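Local structure of OTU domain-containing protein wMelOTU (Wolbachia pipientis wMel, 6W9O) at residues I48-Q60 against N120-C134. The protein is a bacterial OTU-family deubiquitinase, a cysteine protease that probably cleaves ubiquitin from its conjugates. Numbering follows the deposited sequence. Where two conformers were deposited one is given.
Sequences IGNGSCFFDSFRQ and NSRWGDPDVEGRILC
Phe54, Phe55 and Phe58 of helix 53-66 pack against helix 126-137 and the loop before it, a buried, mainly apolar contact near the centre of the chain. The helix segments run roughly parallel, their axes 11.2 Å apart and crossing at -33°. Phe54, its CG anti to the backbone N (chi1 170°), drops as a knob into the hole formed by Pro126, Glu129, Gly130 and Leu133; its CZ lies 3.6 Å from Gly130 CA. Phe55 brings CE2 to within 3.7 Å of Gly124 CA, while CB and CG of Glu129 meet its CE1 and CZ. Glu129 is bent at chi2 (75°), which turns its OE1 back to accept from Asp125 N; Tyr113 holds OE2. Over one face of Phe58 lies Leu133, whose CB makes a CH-pi contact 4.1 Å from the ring centroid. The Asn-Gly-Ser-Cys sequence at the start of helix 53-66 resembles the Asp-Gly-x-Cys motif of OTU proteases, consistent with Cys53 being the nucleophile. A water accepts from Phe54 N and Gly124 N and donates to Gly51 O, joining the start of helix 53-66 to the loop at Gly124. The face of the Trp123 indole covers Gly51, with NE1 3.5 Å from Gly51 CA. Ser52 OG gives Asn120 OD1 a weak bond of 2.9 Å and is hydrogen-bonded more strongly to Arg76 NH2 of helix 72-84.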
loop_
_atom_site.group_PDB
_atom_site.type_symbol
_atom_site.label_atom_id
_atom_site.label_comp_id
_atom_site.label_asym_id
_atom_site.label_seq_id
_atom_site.Cartn_x
_atom_site.Cartn_y
_atom_site.Cartn_z
ATOM N N ILE A 48 -1.277 -10.561 6.897
ATOM C CA ILE A 48 -0.374 -11.113 7.898
ATOM C C ILE A 48 -0.176 -10.110 9.034
ATOM O O ILE A 48 -0.234 -8.891 8.829
ATOM C CB ILE A 48 0.948 -11.458 7.189
ATOM C CG1 ILE A 48 1.771 -12.390 8.071
ATOM C CG2 ILE A 48 1.713 -10.184 6.806
ATOM C CD1 ILE A 48 2.639 -13.333 7.256
ATOM N N GLY A 49 0.049 -10.622 10.231
ATOM C CA GLY A 49 0.153 -9.755 11.397
ATOM C C GLY A 49 1.506 -9.746 12.091
ATOM O O GLY A 49 1.589 -9.584 13.324
ATOM N N ASN A 50 2.578 -9.919 11.311
ATOM C CA ASN A 50 3.944 -9.924 11.829
ATOM C C ASN A 50 4.623 -8.562 11.713
ATOM O O ASN A 50 5.845 -8.467 11.933
ATOM C CB ASN A 50 4.782 -10.954 11.060
ATOM C CG ASN A 50 4.886 -10.610 9.574
ATOM O OD1 ASN A 50 4.195 -9.697 9.081
ATOM N ND2 ASN A 50 5.730 -11.345 8.840
ATOM N N GLY A 51 3.858 -7.498 11.415
ATOM C CA GLY A 51 4.395 -6.178 11.179
ATOM C C GLY A 51 4.332 -5.795 9.708
ATOM O O GLY A 51 4.574 -4.626 9.361
ATOM N N SER A 52 4.100 -6.775 8.816
ATOM C CA SER A 52 4.109 -6.521 7.387
ATOM C C SER A 52 2.716 -6.365 6.794
ATOM O O SER A 52 2.571 -6.471 5.568
ATOM C CB SER A 52 4.851 -7.644 6.668
ATOM O OG SER A 52 6.248 -7.528 7.021
ATOM N N CYS A 53 1.705 -6.010 7.605
ATOM C CA CYS A 53 0.347 -5.942 7.047
ATOM C C CYS A 53 0.214 -4.931 5.923
ATOM O O CYS A 53 -0.651 -5.105 5.064
ATOM C CB CYS A 53 -0.672 -5.605 8.142
ATOM S SG CYS A 53 -0.476 -3.966 8.907
ATOM N N PHE A 54 0.985 -3.827 5.925
ATOM C CA PHE A 54 0.844 -2.880 4.822
ATOM C C PHE A 54 1.276 -3.536 3.537
ATOM O O PHE A 54 0.550 -3.491 2.523
ATOM C CB PHE A 54 1.735 -1.624 5.054
ATOM C CG PHE A 54 1.798 -0.760 3.850
ATOM C CD1 PHE A 54 0.688 0.032 3.485
ATOM C CD2 PHE A 54 2.890 -0.830 3.029
ATOM C CE1 PHE A 54 0.685 0.741 2.309
ATOM C CE2 PHE A 54 2.920 -0.119 1.834
ATOM C CZ PHE A 54 1.793 0.664 1.461
ATOM N N PHE A 55 2.451 -4.152 3.563
ATOM C CA PHE A 55 3.007 -4.780 2.359
ATOM C C PHE A 55 2.142 -5.935 1.903
ATOM O O PHE A 55 1.926 -6.124 0.675
ATOM C CB PHE A 55 4.430 -5.257 2.675
ATOM C CG PHE A 55 5.335 -4.109 3.087
ATOM C CD1 PHE A 55 5.880 -3.255 2.156
ATOM C CD2 PHE A 55 5.587 -3.901 4.441
ATOM C CE1 PHE A 55 6.661 -2.191 2.539
ATOM C CE2 PHE A 55 6.384 -2.833 4.823
ATOM C CZ PHE A 55 6.922 -1.994 3.888
ATOM N N ASP A 56 1.647 -6.724 2.850
ATOM C CA ASP A 56 0.799 -7.873 2.495
ATOM C C ASP A 56 -0.545 -7.409 1.937
ATOM O O ASP A 56 -1.095 -8.064 1.017
ATOM C CB ASP A 56 0.585 -8.743 3.727
ATOM C CG ASP A 56 0.008 -10.112 3.379
ATOM O OD1 ASP A 56 0.632 -10.775 2.512
ATOM O OD2 ASP A 56 -0.979 -10.571 4.024
ATOM N N SER A 57 -1.114 -6.335 2.466
ATOM C CA SER A 57 -2.381 -5.825 1.915
ATOM C C SER A 57 -2.173 -5.289 0.507
ATOM O O SER A 57 -2.948 -5.614 -0.428
ATOM C CB SER A 57 -2.896 -4.688 2.811
ATOM O OG SER A 57 -3.215 -5.184 4.099
ATOM N N PHE A 58 -1.097 -4.518 0.296
ATOM C CA PHE A 58 -0.773 -4.018 -1.044
ATOM C C PHE A 58 -0.548 -5.172 -2.009
ATOM O O PHE A 58 -1.065 -5.157 -3.129
ATOM C CB PHE A 58 0.494 -3.141 -0.946
ATOM C CG PHE A 58 0.848 -2.401 -2.213
ATOM C CD1 PHE A 58 0.532 -1.036 -2.355
ATOM C CD2 PHE A 58 1.534 -3.047 -3.259
ATOM C CE1 PHE A 58 0.851 -0.367 -3.547
ATOM C CE2 PHE A 58 1.882 -2.338 -4.421
ATOM C CZ PHE A 58 1.476 -1.002 -4.547
ATOM N N ARG A 59 0.213 -6.181 -1.592
ATOM C CA ARG A 59 0.481 -7.353 -2.458
ATOM C C ARG A 59 -0.808 -8.017 -2.904
ATOM O O ARG A 59 -0.910 -8.444 -4.072
ATOM C CB ARG A 59 1.298 -8.388 -1.630
ATOM C CG ARG A 59 1.302 -9.819 -2.190
ATOM C CD ARG A 59 1.999 -10.755 -1.250
ATOM N NE ARG A 59 1.070 -11.273 -0.250
ATOM C CZ ARG A 59 0.173 -12.246 -0.451
ATOM N NH1 ARG A 59 -0.002 -12.799 -1.657
ATOM N NH2 ARG A 59 -0.558 -12.673 0.578
ATOM N N GLN A 60 -1.757 -8.227 -1.969
ATOM C CA GLN A 60 -2.946 -8.988 -2.342
ATOM C C GLN A 60 -3.785 -8.208 -3.324
ATOM O O GLN A 60 -4.342 -8.794 -4.276
ATOM C CB GLN A 60 -3.757 -9.350 -1.104
ATOM C CG GLN A 60 -3.067 -10.440 -0.234
ATOM C CD GLN A 60 -3.937 -10.767 0.939
ATOM O OE1 GLN A 60 -5.091 -11.171 0.770
ATOM N NE2 GLN A 60 -3.421 -10.558 2.163
ATOM N N ASN A 120 10.702 -6.979 9.721
ATOM C CA ASN A 120 9.246 -7.018 9.862
ATOM C C ASN A 120 8.763 -6.070 10.956
ATOM O O ASN A 120 7.604 -5.638 10.901
ATOM C CB ASN A 120 8.789 -8.431 10.195
ATOM C CG ASN A 120 8.826 -9.348 8.969
ATOM O OD1 ASN A 120 8.664 -8.904 7.837
ATOM N ND2 ASN A 120 9.035 -10.626 9.205
ATOM N N SER A 121 9.651 -5.716 11.885
ATOM C CA SER A 121 9.312 -4.787 12.961
ATOM C C SER A 121 9.001 -3.384 12.449
ATOM O O SER A 121 8.313 -2.629 13.156
ATOM C CB SER A 121 10.423 -4.705 14.012
ATOM O OG SER A 121 11.685 -4.394 13.420
ATOM N N ARG A 122 9.470 -2.993 11.260
ATOM C CA ARG A 122 9.240 -1.648 10.739
ATOM C C ARG A 122 7.943 -1.698 9.941
ATOM O O ARG A 122 7.905 -2.270 8.852
ATOM C CB ARG A 122 10.414 -1.239 9.842
ATOM C CG ARG A 122 10.133 -0.017 9.004
ATOM C CD ARG A 122 9.847 1.216 9.851
ATOM N NE ARG A 122 9.971 2.426 9.017
ATOM C CZ ARG A 122 11.098 3.117 8.853
ATOM N NH1 ARG A 122 12.219 2.763 9.490
ATOM N NH2 ARG A 122 11.101 4.193 8.057
ATOM N N TRP A 123 6.865 -1.159 10.489
ATOM C CA TRP A 123 5.590 -1.214 9.777
ATOM C C TRP A 123 5.568 -0.254 8.593
ATOM O O TRP A 123 6.139 0.835 8.626
ATOM C CB TRP A 123 4.410 -0.895 10.717
ATOM C CG TRP A 123 4.226 -1.827 11.802
ATOM C CD1 TRP A 123 5.130 -2.751 12.295
ATOM C CD2 TRP A 123 3.040 -1.974 12.580
ATOM N NE1 TRP A 123 4.554 -3.460 13.378
ATOM C CE2 TRP A 123 3.266 -3.004 13.533
ATOM C CE3 TRP A 123 1.800 -1.308 12.574
ATOM C CZ2 TRP A 123 2.302 -3.369 14.474
ATOM C CZ3 TRP A 123 0.843 -1.676 13.497
ATOM C CH2 TRP A 123 1.098 -2.695 14.442
ATOM N N GLY A 124 4.949 -0.669 7.497
ATOM C CA GLY A 124 4.901 0.178 6.300
ATOM C C GLY A 124 3.898 1.330 6.400
ATOM O O GLY A 124 2.895 1.273 7.127
ATOM N N ASP A 125 4.194 2.400 5.667
ATOM C CA ASP A 125 3.454 3.664 5.718
ATOM C C ASP A 125 3.036 3.992 4.290
ATOM O O ASP A 125 3.908 4.153 3.406
ATOM C CB ASP A 125 4.420 4.715 6.291
ATOM C CG ASP A 125 3.857 6.112 6.342
ATOM O OD1 ASP A 125 2.733 6.350 5.868
ATOM O OD2 ASP A 125 4.570 6.965 6.909
ATOM N N PRO A 126 1.740 4.141 4.022
ATOM C CA PRO A 126 1.287 4.504 2.645
ATOM C C PRO A 126 1.949 5.747 2.112
ATOM O O PRO A 126 2.202 5.811 0.901
ATOM C CB PRO A 126 -0.216 4.756 2.811
ATOM C CG PRO A 126 -0.604 3.870 3.969
ATOM C CD PRO A 126 0.605 3.876 4.934
ATOM N N ASP A 127 2.243 6.741 2.960
ATOM C CA ASP A 127 2.775 7.982 2.448
ATOM C C ASP A 127 4.217 7.839 1.988
ATOM O O ASP A 127 4.709 8.712 1.258
ATOM C CB ASP A 127 2.769 9.059 3.512
ATOM C CG ASP A 127 1.377 9.487 3.929
ATOM O OD1 ASP A 127 0.447 9.517 3.096
ATOM O OD2 ASP A 127 1.233 9.831 5.141
ATOM N N VAL A 128 4.929 6.812 2.468
ATOM C CA VAL A 128 6.336 6.670 2.087
ATOM C C VAL A 128 6.492 5.403 1.247
ATOM O O VAL A 128 6.721 5.469 0.015
ATOM C CB VAL A 128 7.278 6.645 3.308
ATOM C CG1 VAL A 128 8.729 6.542 2.804
ATOM C CG2 VAL A 128 7.091 7.935 4.153
ATOM N N GLU A 129 6.358 4.245 1.876
ATOM C CA GLU A 129 6.463 3.009 1.105
ATOM C C GLU A 129 5.368 2.913 0.078
ATOM O O GLU A 129 5.613 2.398 -1.024
ATOM C CB GLU A 129 6.412 1.821 2.054
ATOM C CG GLU A 129 7.717 1.701 2.920
ATOM C CD GLU A 129 7.805 2.720 4.017
ATOM O OE1 GLU A 129 6.797 2.928 4.719
ATOM O OE2 GLU A 129 8.891 3.305 4.153
ATOM N N GLY A 130 4.153 3.389 0.380
ATOM C CA GLY A 130 3.093 3.327 -0.652
ATOM C C GLY A 130 3.453 4.138 -1.888
ATOM O O GLY A 130 3.286 3.679 -3.025
ATOM N N ARG A 131 4.017 5.325 -1.704
ATOM C CA ARG A 131 4.417 6.161 -2.831
ATOM C C ARG A 131 5.525 5.491 -3.651
ATOM O O ARG A 131 5.489 5.500 -4.903
ATOM C CB ARG A 131 4.852 7.531 -2.307
ATOM C CG ARG A 131 5.300 8.447 -3.428
ATOM C CD ARG A 131 5.426 9.918 -2.888
ATOM N NE ARG A 131 5.889 10.785 -3.961
ATOM C CZ ARG A 131 6.074 12.100 -3.810
ATOM N NH1 ARG A 131 5.813 12.661 -2.645
ATOM N NH2 ARG A 131 6.505 12.819 -4.825
ATOM N N ILE A 132 6.484 4.856 -2.970
ATOM C CA ILE A 132 7.558 4.141 -3.670
ATOM C C ILE A 132 6.977 2.998 -4.499
ATOM O O ILE A 132 7.361 2.798 -5.661
ATOM C CB ILE A 132 8.591 3.590 -2.661
ATOM C CG1 ILE A 132 9.352 4.732 -1.984
ATOM C CG2 ILE A 132 9.528 2.558 -3.398
ATOM C CD1 ILE A 132 10.134 4.262 -0.711
ATOM N N LEU A 133 6.045 2.226 -3.921
ATOM C CA LEU A 133 5.535 1.067 -4.654
ATOM C C LEU A 133 4.597 1.493 -5.777
ATOM O O LEU A 133 4.500 0.798 -6.809
ATOM C CB LEU A 133 4.826 0.125 -3.685
ATOM C CG LEU A 133 5.737 -0.402 -2.567
ATOM C CD1 LEU A 133 4.910 -1.209 -1.572
ATOM C CD2 LEU A 133 6.885 -1.236 -3.211
ATOM N N CYS A 134 3.873 2.606 -5.622
ATOM C CA CYS A 134 3.027 3.100 -6.700
ATOM C C CYS A 134 3.901 3.457 -7.893
ATOM O O CYS A 134 3.561 3.168 -9.064
ATOM C CB CYS A 134 2.298 4.365 -6.209
ATOM S SG CYS A 134 0.854 3.927 -5.231
HETATM O O HOH W 1 3.332 -3.002 7.594
#